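Local coordinates for Tol-Pal system protein TolB (Acinetobacter baumannii, PDB 7MX5) that probably helps the outer membrane invaginate during cell division and keeps it intact, as the periplasmic component of the Tol-Pal system, at residues Ile17-Phe22 against Tyr70-Gln75; Ala53-Ile58 against Glu84-Leu89; Lys315-His320 against Val329-Ile334; Asn340-Thr345 against Gln358-Ala363. One frame throughout, in Å; residues are numbered along the deposited sequence.

Interaction 1. Residues Ile17-Phe22 against Tyr70-Gln75; sequences IAIVPF and YVVTGQ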
loop_
_atom_site.group_PDB
_atom_site.type_symbol
_atom_site.label_atom_id
_atom_site.label_comp_id
_atom_site.label_asym_id
_atom_site.label_seq_id
_atom_site.Cartn_x
_atom_site.Cartn_y
_atom_site.Cartn_z
ATOM N N ILE A 17 -12.084 20.928 3.630
ATOM C CA ILE A 17 -11.594 21.477 2.371
ATOM C C ILE A 17 -12.783 21.630 1.436
ATOM O O ILE A 17 -13.323 20.634 0.938
ATOM C CB ILE A 17 -10.510 20.595 1.738
ATOM C CG1 ILE A 17 -9.393 20.313 2.742
ATOM C CG2 ILE A 17 -9.950 21.258 0.489
ATOM C CD1 ILE A 17 -8.434 19.239 2.288
ATOM N N ALA A 18 -13.191 22.872 1.193
ATOM C CA ALA A 18 -14.231 23.142 0.212
ATOM C C ALA A 18 -13.651 23.012 -1.189
ATOM O O ALA A 18 -12.561 23.521 -1.470
ATOM C CB ALA A 18 -14.818 24.538 0.418
ATOM N N ILE A 19 -14.370 22.319 -2.065
ATOM C CA ILE A 19 -13.960 22.147 -3.452
ATOM C C ILE A 19 -15.110 22.622 -4.333
ATOM O O ILE A 19 -16.146 21.954 -4.429
ATOM C CB ILE A 19 -13.562 20.695 -3.772
ATOM C CG1 ILE A 19 -13.364 20.503 -5.276
ATOM C CG2 ILE A 19 -14.566 19.695 -3.194
ATOM C CD1 ILE A 19 -13.088 19.070 -5.662
ATOM N N VAL A 20 -14.942 23.785 -4.948
ATOM C CA VAL A 20 -15.988 24.321 -5.824
ATOM C C VAL A 20 -16.047 23.482 -7.096
ATOM O O VAL A 20 -14.993 23.198 -7.693
ATOM C CB VAL A 20 -15.713 25.789 -6.147
ATOM C CG1 VAL A 20 -16.692 26.297 -7.196
ATOM C CG2 VAL A 20 -15.784 26.635 -4.885
ATOM N N PRO A 21 -17.235 23.036 -7.530
ATOM C CA PRO A 21 -17.339 22.333 -8.817
ATOM C C PRO A 21 -16.684 23.108 -9.947
ATOM O O PRO A 21 -17.026 24.269 -10.193
ATOM C CB PRO A 21 -18.851 22.207 -9.033
ATOM C CG PRO A 21 -19.454 22.291 -7.673
ATOM C CD PRO A 21 -18.481 22.972 -6.748
ATOM N N PHE A 22 -15.729 22.479 -10.629
ATOM C CA PHE A 22 -15.022 23.151 -11.709
ATOM C C PHE A 22 -15.978 23.421 -12.863
ATOM O O PHE A 22 -16.779 22.561 -13.238
ATOM C CB PHE A 22 -13.842 22.305 -12.200
ATOM C CG PHE A 22 -12.948 21.778 -11.103
ATOM C CD1 PHE A 22 -12.881 22.396 -9.863
ATOM C CD2 PHE A 22 -12.159 20.661 -11.326
ATOM C CE1 PHE A 22 -12.056 21.905 -8.867
ATOM C CE2 PHE A 22 -11.330 20.167 -10.337
ATOM C CZ PHE A 22 -11.279 20.789 -9.106
ATOM N N TYR A 70 -9.785 25.918 3.893
ATOM C CA TYR A 70 -9.166 25.613 2.609
ATOM C C TYR A 70 -10.233 25.485 1.533
ATOM O O TYR A 70 -11.249 24.810 1.734
ATOM C CB TYR A 70 -8.337 24.326 2.694
ATOM C CG TYR A 70 -7.313 24.346 3.807
ATOM C CD1 TYR A 70 -6.274 25.267 3.801
ATOM C CD2 TYR A 70 -7.389 23.451 4.865
ATOM C CE1 TYR A 70 -5.336 25.294 4.816
ATOM C CE2 TYR A 70 -6.457 23.470 5.886
ATOM C CZ TYR A 70 -5.432 24.392 5.856
ATOM O OH TYR A 70 -4.501 24.415 6.869
ATOM N N VAL A 71 -9.999 26.135 0.393
ATOM C CA VAL A 71 -10.916 26.118 -0.739
ATOM C C VAL A 71 -10.136 25.751 -1.993
ATOM O O VAL A 71 -9.033 26.262 -2.221
ATOM C CB VAL A 71 -11.625 27.478 -0.922
ATOM C CG1 VAL A 71 -12.666 27.393 -2.031
ATOM C CG2 VAL A 71 -12.261 27.931 0.383
ATOM N N VAL A 72 -10.709 24.866 -2.806
ATOM C CA VAL A 72 -10.090 24.395 -4.040
ATOM C C VAL A 72 -10.966 24.816 -5.211
ATOM O O VAL A 72 -12.182 24.588 -5.197
ATOM C CB VAL A 72 -9.892 22.869 -4.029
ATOM C CG1 VAL A 72 -9.338 22.392 -5.364
ATOM C CG2 VAL A 72 -8.975 22.460 -2.890
ATOM N N THR A 73 -10.351 25.427 -6.220
ATOM C CA THR A 73 -11.039 25.840 -7.432
ATOM C C THR A 73 -10.351 25.224 -8.643
ATOM O O THR A 73 -9.198 24.791 -8.571
ATOM C CB THR A 73 -11.068 27.368 -7.564
ATOM O OG1 THR A 73 -9.788 27.903 -7.206
ATOM C CG2 THR A 73 -12.126 27.954 -6.644
ATOM N N GLY A 74 -11.069 25.186 -9.763
ATOM C CA GLY A 74 -10.527 24.561 -10.954
ATOM C C GLY A 74 -11.248 24.975 -12.214
ATOM O O GLY A 74 -12.399 25.423 -12.184
ATOM N N GLN A 75 -10.548 24.810 -13.334
ATOM C CA GLN A 75 -11.071 25.113 -14.660
ATOM C C GLN A 75 -10.587 24.042 -15.624
ATOM O O GLN A 75 -9.391 23.738 -15.663
ATOM C CB GLN A 75 -10.618 26.498 -15.135
ATOM C CG GLN A 75 -11.369 27.019 -16.350
ATOM C CD GLN A 75 -11.821 28.457 -16.185
ATOM O OE1 GLN A 75 -12.707 28.754 -15.384
ATOM N NE2 GLN A 75 -11.218 29.358 -16.951
#

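Interaction 2. Residues Ala53-Ile58 against Glu84-Leu89; sequences AAINQI and EVHYQL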
loop_
_atom_site.group_PDB
_atom_site.type_symbol
_atom_site.label_atom_id
_atom_site.label_comp_id
_atom_site.label_asym_id
_atom_site.label_seq_id
_atom_site.Cartn_x
_atom_site.Cartn_y
_atom_site.Cartn_z
ATOM N N ALA A 53 -16.653 30.737 -5.528
ATOM C CA ALA A 53 -15.324 31.168 -5.932
ATOM C C ALA A 53 -14.916 30.435 -7.203
ATOM O O ALA A 53 -15.538 29.448 -7.605
ATOM C CB ALA A 53 -14.294 30.926 -4.820
ATOM N N ALA A 54 -13.856 30.928 -7.837
ATOM C CA ALA A 54 -13.367 30.354 -9.083
ATOM C C ALA A 54 -11.869 30.621 -9.187
ATOM O O ALA A 54 -11.217 30.999 -8.209
ATOM C CB ALA A 54 -14.140 30.920 -10.281
ATOM N N ILE A 55 -11.323 30.421 -10.388
ATOM C CA ILE A 55 -9.898 30.621 -10.616
ATOM C C ILE A 55 -9.562 32.099 -10.483
ATOM O O ILE A 55 -10.172 32.953 -11.142
ATOM C CB ILE A 55 -9.494 30.082 -11.997
ATOM C CG1 ILE A 55 -9.447 28.553 -11.981
ATOM C CG2 ILE A 55 -8.150 30.656 -12.426
ATOM C CD1 ILE A 55 -8.380 27.985 -11.073
ATOM N N ASN A 56 -8.590 32.407 -9.623
ATOM C CA ASN A 56 -8.117 33.769 -9.381
ATOM C C ASN A 56 -9.236 34.709 -8.942
ATOM O O ASN A 56 -9.140 35.925 -9.135
ATOM C CB ASN A 56 -7.400 34.334 -10.613
ATOM C CG ASN A 56 -6.037 33.704 -10.833
ATOM O OD1 ASN A 56 -5.552 32.941 -9.998
ATOM N ND2 ASN A 56 -5.413 34.024 -11.960
ATOM N N GLN A 57 -10.299 34.165 -8.351
ATOM C CA GLN A 57 -11.393 34.968 -7.806
ATOM C C GLN A 57 -11.907 34.258 -6.559
ATOM O O GLN A 57 -12.673 33.295 -6.657
ATOM C CB GLN A 57 -12.508 35.173 -8.826
ATOM C CG GLN A 57 -13.700 35.946 -8.278
ATOM C CD GLN A 57 -15.004 35.181 -8.402
ATOM O OE1 GLN A 57 -15.432 34.833 -9.502
ATOM N NE2 GLN A 57 -15.639 34.909 -7.267
ATOM N N ILE A 58 -11.477 34.729 -5.393
ATOM C CA ILE A 58 -11.948 34.199 -4.118
ATOM C C ILE A 58 -11.808 35.287 -3.065
ATOM O O ILE A 58 -10.808 36.011 -3.025
ATOM C CB ILE A 58 -11.189 32.913 -3.717
ATOM C CG1 ILE A 58 -11.754 32.341 -2.414
ATOM C CG2 ILE A 58 -9.691 33.170 -3.603
ATOM C CD1 ILE A 58 -11.298 30.932 -2.118
ATOM N N GLU A 84 -7.182 19.949 -20.277
ATOM C CA GLU A 84 -6.330 20.617 -19.308
ATOM C C GLU A 84 -7.132 20.900 -18.046
ATOM O O GLU A 84 -8.331 21.188 -18.115
ATOM C CB GLU A 84 -5.780 21.930 -19.871
ATOM C CG GLU A 84 -4.321 21.884 -20.269
ATOM C CD GLU A 84 -3.892 23.116 -21.041
ATOM O OE1 GLU A 84 -4.495 24.190 -20.831
ATOM O OE2 GLU A 84 -2.952 23.011 -21.857
ATOM N N VAL A 85 -6.472 20.816 -16.895
ATOM C CA VAL A 85 -7.076 21.188 -15.623
ATOM C C VAL A 85 -6.196 22.249 -14.976
ATOM O O VAL A 85 -5.013 22.010 -14.707
ATOM C CB VAL A 85 -7.276 19.978 -14.693
ATOM C CG1 VAL A 85 -6.014 19.130 -14.601
ATOM C CG2 VAL A 85 -7.719 20.442 -13.311
ATOM N N HIS A 86 -6.768 23.429 -14.761
ATOM C CA HIS A 86 -6.119 24.512 -14.031
ATOM C C HIS A 86 -6.780 24.585 -12.663
ATOM O O HIS A 86 -7.946 24.978 -12.555
ATOM C CB HIS A 86 -6.244 25.835 -14.784
ATOM C CG HIS A 86 -5.501 26.966 -14.143
ATOM N ND1 HIS A 86 -5.745 28.288 -14.453
ATOM C CD2 HIS A 86 -4.522 26.975 -13.208
ATOM C CE1 HIS A 86 -4.948 29.060 -13.738
ATOM N NE2 HIS A 86 -4.195 28.288 -12.974
ATOM N N TYR A 87 -6.047 24.197 -11.623
ATOM C CA TYR A 87 -6.602 24.111 -10.281
ATOM C C TYR A 87 -5.764 24.928 -9.309
ATOM O O TYR A 87 -4.571 25.161 -9.528
ATOM C CB TYR A 87 -6.693 22.653 -9.802
ATOM C CG TYR A 87 -5.359 21.957 -9.649
ATOM C CD1 TYR A 87 -4.743 21.349 -10.735
ATOM C CD2 TYR A 87 -4.724 21.894 -8.415
ATOM C CE1 TYR A 87 -3.527 20.707 -10.598
ATOM C CE2 TYR A 87 -3.508 21.254 -8.270
ATOM C CZ TYR A 87 -2.914 20.662 -9.364
ATOM O OH TYR A 87 -1.704 20.022 -9.225
ATOM N N GLN A 88 -6.408 25.363 -8.226
ATOM C CA GLN A 88 -5.757 26.157 -7.196
ATOM C C GLN A 88 -6.151 25.634 -5.823
ATOM O O GLN A 88 -7.194 24.998 -5.650
ATOM C CB GLN A 88 -6.120 27.644 -7.305
ATOM C CG GLN A 88 -5.728 28.298 -8.616
ATOM C CD GLN A 88 -6.226 29.726 -8.722
ATOM O OE1 GLN A 88 -7.375 30.021 -8.393
ATOM N NE2 GLN A 88 -5.362 30.620 -9.186
ATOM N N LEU A 89 -5.293 25.911 -4.844
ATOM C CA LEU A 89 -5.559 25.619 -3.441
ATOM C C LEU A 89 -5.349 26.901 -2.653
ATOM O O LEU A 89 -4.241 27.446 -2.639
ATOM C CB LEU A 89 -4.648 24.505 -2.920
ATOM C CG LEU A 89 -4.756 24.174 -1.429
ATOM C CD1 LEU A 89 -6.201 23.906 -1.034
ATOM C CD2 LEU A 89 -3.870 22.990 -1.072
#

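Interaction 3. Residues Lys315-His320 against Val329-Ile334; sequences KIALVH and VAIQDI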
loop_
_atom_site.group_PDB
_atom_site.type_symbol
_atom_site.label_atom_id
_atom_site.label_comp_id
_atom_site.label_asym_id
_atom_site.label_seq_id
_atom_site.Cartn_x
_atom_site.Cartn_y
_atom_site.Cartn_z
ATOM N N LYS A 315 9.770 2.764 10.815
ATOM C CA LYS A 315 8.568 2.105 11.303
ATOM C C LYS A 315 8.513 0.666 10.809
ATOM O O LYS A 315 9.090 0.322 9.773
ATOM C CB LYS A 315 7.296 2.846 10.863
ATOM C CG LYS A 315 7.300 4.335 11.166
ATOM C CD LYS A 315 6.773 4.613 12.564
ATOM C CE LYS A 315 6.571 6.103 12.793
ATOM N NZ LYS A 315 6.847 6.491 14.205
ATOM N N ILE A 316 7.803 -0.170 11.564
ATOM C CA ILE A 316 7.593 -1.572 11.226
ATOM C C ILE A 316 6.111 -1.881 11.382
ATOM O O ILE A 316 5.552 -1.710 12.472
ATOM C CB ILE A 316 8.425 -2.516 12.112
ATOM C CG1 ILE A 316 9.914 -2.401 11.783
ATOM C CG2 ILE A 316 7.953 -3.954 11.945
ATOM C CD1 ILE A 316 10.800 -3.223 12.698
ATOM N N ALA A 317 5.479 -2.331 10.303
ATOM C CA ALA A 317 4.129 -2.874 10.359
ATOM C C ALA A 317 4.223 -4.387 10.485
ATOM O O ALA A 317 4.908 -5.038 9.690
ATOM C CB ALA A 317 3.320 -2.488 9.119
ATOM N N LEU A 318 3.545 -4.943 11.485
ATOM C CA LEU A 318 3.703 -6.353 11.806
ATOM C C LEU A 318 2.380 -6.921 12.296
ATOM O O LEU A 318 1.393 -6.202 12.475
ATOM C CB LEU A 318 4.792 -6.563 12.863
ATOM C CG LEU A 318 4.497 -6.001 14.257
ATOM C CD1 LEU A 318 5.103 -6.888 15.331
ATOM C CD2 LEU A 318 5.010 -4.573 14.395
ATOM N N VAL A 319 2.375 -8.233 12.510
ATOM C CA VAL A 319 1.252 -8.936 13.116
ATOM C C VAL A 319 1.607 -9.202 14.572
ATOM O O VAL A 319 2.608 -9.867 14.865
ATOM C CB VAL A 319 0.936 -10.243 12.371
ATOM C CG1 VAL A 319 0.080 -11.157 13.237
ATOM C CG2 VAL A 319 0.237 -9.943 11.058
ATOM N N HIS A 320 0.794 -8.674 15.483
ATOM C CA HIS A 320 1.059 -8.735 16.913
ATOM C C HIS A 320 -0.075 -9.481 17.599
ATOM O O HIS A 320 -1.250 -9.218 17.326
ATOM C CB HIS A 320 1.208 -7.326 17.493
ATOM C CG HIS A 320 1.588 -7.300 18.940
ATOM N ND1 HIS A 320 2.894 -7.408 19.368
ATOM C CD2 HIS A 320 0.835 -7.166 20.057
ATOM C CE1 HIS A 320 2.928 -7.348 20.687
ATOM N NE2 HIS A 320 1.692 -7.202 21.130
ATOM N N VAL A 329 -2.808 -5.853 13.927
ATOM C CA VAL A 329 -1.861 -5.084 13.130
ATOM C C VAL A 329 -1.242 -4.033 14.043
ATOM O O VAL A 329 -1.956 -3.235 14.656
ATOM C CB VAL A 329 -2.544 -4.437 11.918
ATOM C CG1 VAL A 329 -1.555 -3.572 11.149
ATOM C CG2 VAL A 329 -3.139 -5.505 11.014
ATOM N N ALA A 330 0.083 -4.045 14.154
ATOM C CA ALA A 330 0.783 -3.159 15.070
ATOM C C ALA A 330 1.884 -2.408 14.337
ATOM O O ALA A 330 2.384 -2.845 13.297
ATOM C CB ALA A 330 1.378 -3.930 16.257
ATOM N N ILE A 331 2.256 -1.262 14.903
ATOM C CA ILE A 331 3.315 -0.411 14.374
ATOM C C ILE A 331 4.335 -0.197 15.482
ATOM O O ILE A 331 3.993 0.313 16.555
ATOM C CB ILE A 331 2.773 0.935 13.869
ATOM C CG1 ILE A 331 1.665 0.722 12.837
ATOM C CG2 ILE A 331 3.899 1.775 13.282
ATOM C CD1 ILE A 331 2.108 -0.047 11.616
ATOM N N GLN A 332 5.581 -0.585 15.226
ATOM C CA GLN A 332 6.678 -0.362 16.158
ATOM C C GLN A 332 7.639 0.664 15.578
ATOM O O GLN A 332 8.054 0.548 14.420
ATOM C CB GLN A 332 7.426 -1.659 16.469
ATOM C CG GLN A 332 8.514 -1.488 17.522
ATOM C CD GLN A 332 9.316 -2.752 17.762
ATOM O OE1 GLN A 332 8.857 -3.673 18.437
ATOM N NE2 GLN A 332 10.526 -2.796 17.218
ATOM N N ASP A 333 7.986 1.665 16.382
ATOM C CA ASP A 333 9.006 2.630 15.999
ATOM C C ASP A 333 10.383 2.002 16.179
ATOM O O ASP A 333 10.688 1.448 17.238
ATOM C CB ASP A 333 8.880 3.901 16.837
ATOM C CG ASP A 333 9.509 5.106 16.167
ATOM O OD1 ASP A 333 10.747 5.251 16.239
ATOM O OD2 ASP A 333 8.764 5.909 15.565
ATOM N N ILE A 334 11.212 2.084 15.137
ATOM C CA ILE A 334 12.525 1.449 15.190
ATOM C C ILE A 334 13.455 2.214 16.124
ATOM O O ILE A 334 14.245 1.615 16.865
ATOM C CB ILE A 334 13.109 1.325 13.771
ATOM C CG1 ILE A 334 12.350 0.257 12.980
ATOM C CG2 ILE A 334 14.593 0.993 13.821
ATOM C CD1 ILE A 334 12.445 0.420 11.481
#

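Interaction 4. Residues Asn340-Thr345 against Gln358-Ala363; sequences NILTPT and QMVVYA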
loop_
_atom_site.group_PDB
_atom_site.type_symbol
_atom_site.label_atom_id
_atom_site.label_comp_id
_atom_site.label_asym_id
_atom_site.label_seq_id
_atom_site.Cartn_x
_atom_site.Cartn_y
_atom_site.Cartn_z
ATOM N N ASN A 340 2.803 0.268 18.706
ATOM C CA ASN A 340 1.473 0.861 18.598
ATOM C C ASN A 340 0.541 -0.162 17.961
ATOM O O ASN A 340 0.703 -0.509 16.787
ATOM C CB ASN A 340 1.516 2.146 17.774
ATOM C CG ASN A 340 0.131 2.667 17.424
ATOM O OD1 ASN A 340 -0.850 2.375 18.109
ATOM N ND2 ASN A 340 0.049 3.448 16.354
ATOM N N ILE A 341 -0.436 -0.633 18.729
ATOM C CA ILE A 341 -1.448 -1.542 18.202
ATOM C C ILE A 341 -2.454 -0.726 17.400
ATOM O O ILE A 341 -3.061 0.217 17.918
ATOM C CB ILE A 341 -2.138 -2.322 19.329
ATOM C CG1 ILE A 341 -1.136 -3.254 20.019
ATOM C CG2 ILE A 341 -3.325 -3.104 18.781
ATOM C CD1 ILE A 341 -1.769 -4.444 20.711
ATOM N N LEU A 342 -2.632 -1.088 16.130
ATOM C CA LEU A 342 -3.486 -0.331 15.224
ATOM C C LEU A 342 -4.919 -0.852 15.204
ATOM O O LEU A 342 -5.867 -0.072 15.347
ATOM C CB LEU A 342 -2.899 -0.362 13.809
ATOM C CG LEU A 342 -3.008 0.908 12.967
ATOM C CD1 LEU A 342 -2.730 2.138 13.815
ATOM C CD2 LEU A 342 -2.051 0.838 11.791
ATOM N N THR A 343 -5.093 -2.162 15.035
ATOM C CA THR A 343 -6.411 -2.746 14.830
ATOM C C THR A 343 -6.343 -4.262 14.968
ATOM O O THR A 343 -5.280 -4.857 14.748
ATOM C CB THR A 343 -6.944 -2.370 13.444
ATOM O OG1 THR A 343 -8.215 -2.993 13.220
ATOM C CG2 THR A 343 -5.968 -2.818 12.364
ATOM N N PRO A 344 -7.437 -4.922 15.339
ATOM C CA PRO A 344 -7.478 -6.384 15.231
ATOM C C PRO A 344 -7.529 -6.816 13.773
ATOM O O PRO A 344 -7.960 -6.074 12.888
ATOM C CB PRO A 344 -8.762 -6.779 15.973
ATOM C CG PRO A 344 -9.264 -5.542 16.639
ATOM C CD PRO A 344 -8.649 -4.365 15.962
ATOM N N THR A 345 -7.066 -8.039 13.530
ATOM C CA THR A 345 -7.072 -8.611 12.193
ATOM C C THR A 345 -7.354 -10.102 12.284
ATOM O O THR A 345 -7.078 -10.743 13.302
ATOM C CB THR A 345 -5.745 -8.366 11.459
ATOM O OG1 THR A 345 -5.781 -9.001 10.174
ATOM C CG2 THR A 345 -4.577 -8.916 12.261
ATOM N N GLN A 358 2.122 6.972 5.921
ATOM C CA GLN A 358 0.950 7.395 6.672
ATOM C C GLN A 358 -0.185 6.383 6.621
ATOM O O GLN A 358 -1.084 6.438 7.467
ATOM C CB GLN A 358 0.447 8.745 6.151
ATOM C CG GLN A 358 1.504 9.837 6.135
ATOM C CD GLN A 358 2.257 9.937 7.446
ATOM O OE1 GLN A 358 3.477 9.773 7.489
ATOM N NE2 GLN A 358 1.533 10.211 8.527
ATOM N N MET A 359 -0.163 5.466 5.658
ATOM C CA MET A 359 -1.196 4.457 5.497
ATOM C C MET A 359 -0.580 3.066 5.583
ATOM O O MET A 359 0.637 2.893 5.478
ATOM C CB MET A 359 -1.925 4.617 4.156
ATOM C CG MET A 359 -2.846 5.824 4.071
ATOM S SD MET A 359 -4.303 5.678 5.118
ATOM C CE MET A 359 -5.040 7.294 4.898
ATOM N N VAL A 360 -1.439 2.070 5.774
ATOM C CA VAL A 360 -1.021 0.672 5.785
ATOM C C VAL A 360 -2.192 -0.177 5.309
ATOM O O VAL A 360 -3.340 0.046 5.704
ATOM C CB VAL A 360 -0.529 0.235 7.184
ATOM C CG1 VAL A 360 -1.596 0.481 8.236
ATOM C CG2 VAL A 360 -0.112 -1.229 7.175
ATOM N N VAL A 361 -1.899 -1.141 4.443
ATOM C CA VAL A 361 -2.909 -2.045 3.909
ATOM C C VAL A 361 -2.647 -3.442 4.453
ATOM O O VAL A 361 -1.499 -3.843 4.679
ATOM C CB VAL A 361 -2.927 -2.036 2.363
ATOM C CG1 VAL A 361 -1.630 -2.599 1.801
ATOM C CG2 VAL A 361 -4.132 -2.803 1.828
ATOM N N TYR A 362 -3.730 -4.180 4.687
ATOM C CA TYR A 362 -3.640 -5.534 5.214
ATOM C C TYR A 362 -4.910 -6.283 4.845
ATOM O O TYR A 362 -5.933 -5.680 4.509
ATOM C CB TYR A 362 -3.428 -5.537 6.734
ATOM C CG TYR A 362 -4.552 -4.894 7.516
ATOM C CD1 TYR A 362 -4.672 -3.512 7.589
ATOM C CD2 TYR A 362 -5.494 -5.670 8.180
ATOM C CE1 TYR A 362 -5.699 -2.921 8.301
ATOM C CE2 TYR A 362 -6.524 -5.087 8.894
ATOM C CZ TYR A 362 -6.620 -3.712 8.952
ATOM O OH TYR A 362 -7.644 -3.126 9.659
ATOM N N ALA A 363 -4.828 -7.608 4.908
ATOM C CA ALA A 363 -5.949 -8.479 4.584
ATOM C C ALA A 363 -6.603 -8.970 5.867
ATOM O O ALA A 363 -5.913 -9.429 6.785
ATOM C CB ALA A 363 -5.491 -9.665 3.733
HETATM O O HOH W 1 -3.679 -9.151 8.523
#

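Interaction 1. Residues Ile17-Phe22 against Tyr70-Gln75
I17, A18 and I19 pair with Y70, V71 and V72 as neighbouring parallel strands of the mixed sheet in the TolB amino-terminal domain. Three backbone hydrogen bonds join them: A18 donates its N-H to Y70 O and accepts V72 N at its O (2.7 Å), and V20 N then bonds to V72 O. The alpha carbons of I17, V71 and I19 add CA-H...O contacts to the same three carbonyl oxygens, the shortest being V71 CA to A18 O at 3.2 Å.

Apolar contacts divide between the two faces. On one, I17 CG2 sits 3.7 Å from V72 CG2, on the side where helix 110-126 packs over I17, Y70 and V72. On the other, A18 CB and V71 CG2 approach to 4.2 Å, and W63 of helix 60-65 touches both residues.

Beyond I19 the first segment leaves the strand, and after the V20 N bond an aromatic contact takes over. F22 holds CG anti to its carbonyl carbon (chi1 -49°), which puts CG 3.7 Å from G74 CA; the ring lies against the G74 backbone. G74 has no side chain to obstruct it, and its CA stands over the ring face, offset toward the rim, 3.7 Å from the centroid.

Interaction 2. Residues Ala53-Ile58 against Glu84-Leu89
N56 donates its backbone N-H to Q88 OE1 over 2.9 Å, almost straight at 170°. A second bond, from Q88 NE2 to N56 OD1, would engage the other end of the same amide; its modelled length of 2.5 Å is very short and should be read with doubt. The two side chains meet at about a right angle, with their amide planes 45° apart.

Beside this pair, I55 supplies the apolar part. Its CD1 stands over the centre of the H86 ring, 4.2 Å above the plane, in a CH-pi contact, and the same methyl reaches H86 O at 3.4 Å and Q88 CG at 3.6 Å. Its other branch, CG2, approaches H86 CE1 at 3.8 Å.

What presents I55 and N56 together is a type II beta turn from A54 to Q57, laid against one face of the mixed sheet in the amino-terminal domain. A54 and Q57 bond to each other through both of their backbone groups, and N56 has the positive phi (57°) expected at the third position of such a turn.

On strand 83-91, H86 and Q88 project toward the turn, whereas Y87 and L89 face helix 110-126. Behind the first shell, N100 OD1 of strand 96-105 accepts hydrogen bonds from both H86 NE2 and Q88 NE2, a second partner for the Q88 amide that helps fix its orientation. From strand 70-78, T73 OG1 makes a weak hydrogen bond to Q88 OE1.

Interaction 3. Residues Lys315-His320 against Val329-Ile334
I316 with Q332 and L318 with A330 are the hydrogen-bonded pairs of an antiparallel hairpin, each closed by two backbone bonds of 3.0 Å, while K315-D333, A317-I331 and V319-V329 form the non-hydrogen-bonded pairs; the strand segments run at 156° to each other. The hairpin supplies the two middle strands of a four-stranded blade of the TolB beta-propeller, between strands 304-309 and 339-344.

One face carries K315, A317, I331 and D333. I331 bends at its second torsion (chi2 -60°), and its CD1 comes down beside A317, 3.7 Å from A317 CB. Such a small partner leaves the isoleucine methyl close to the backbone as well. F353, from strand 352-353 of the adjoining sheet, touches K315, A317 and I331 and thus packs on this face. The K315 chain bends at chi2 and chi4, and NZ forms a salt bridge with D333 OD2. The modelled 2.4 Å is too short to take literally. D333 OD1, by contrast, makes weak hydrogen bonds to the backbone N of N335 and T336, just beyond the strand.

The other face carries I316, L318, A330 and Q332, whose NE2 bonds to L297 O. L318 CD2 lies 3.3 Å from A330 O and flanks A330 CB. I334, following the strand, brings CG1 to 3.8 Å from I316 CG1, the two side chains meeting at about a right angle. H320 lies diagonally from A330: its imidazole turns away and bonds through ND1 to N304 OD1, whereas its CB rests 3.6 Å from A330 CB.

Interaction 4. Residues Asn340-Thr345 against Gln358-Ala363
Y362 and T343 meet because of their first torsions: Y362 holds CG between its backbone N and carbonyl carbon, the crowded position (chi1 62°), and T343 has OG1 anti to N (chi1 178°), which leaves the methyl CG2 directed at the tyrosine. The contact joins two neighbouring blades of the beta-propeller, the outermost strand 339-344 of one against strand 359-366 of the next. The strand segments stay 10.6 Å apart at closest, 44° between their directions, so side chains must bridge the gap.

A classic beta bulge helps them do so. L342 and T343 both face V329 on the adjacent strand, and as a result these consecutive residues both point toward the neighbouring blade instead of to opposite faces. T343 then reaches Y362 tip to tip, its CG2 3.2 Å from OH and 3.6 Å from CZ. V329 also touches Y362, so the ring packs on two strands of the first blade.

L342 makes the second apolar bridge. Its CD2 meets V360 CG1 at 3.6 Å, again tip to tip, and V360 touches P351 in the stretch between the blades. On the other side of Y362 along the strand the contact turns polar. T345 and Y362 slide past each other in opposite directions, with T345 OG1 3.9 Å from Y362 CD2. The same hydroxyl accepts a weak hydrogen bond from L347 N. A water links the T345 hydroxyl to the backbone of A363, taking a hydrogen bond from T345 OG1 at 2.7 Å and donating one to A363 O at 2.8 Å.

From the N terminus, interaction 1 closes a long loop that runs through helix 29-37, strand 43-45 and helix 60-65 before returning at 70-75. Interaction 2 crosses it: 53-58 lies within that loop, whereas 84-89 follows it, on the strand beside 70-78. The two contacts touch and together tie the turn, the parallel strands 16-19 and 70-78 and the next antiparallel strand into one domain. Interactions 3 and 4 come later and in series. Interaction 3 closes a hairpin inside a propeller blade; interaction 4, whose strand 339-344 borders that hairpin, joins the blade to the next. Nearest atoms of interactions 1 and 4 remain about 13 Å apart.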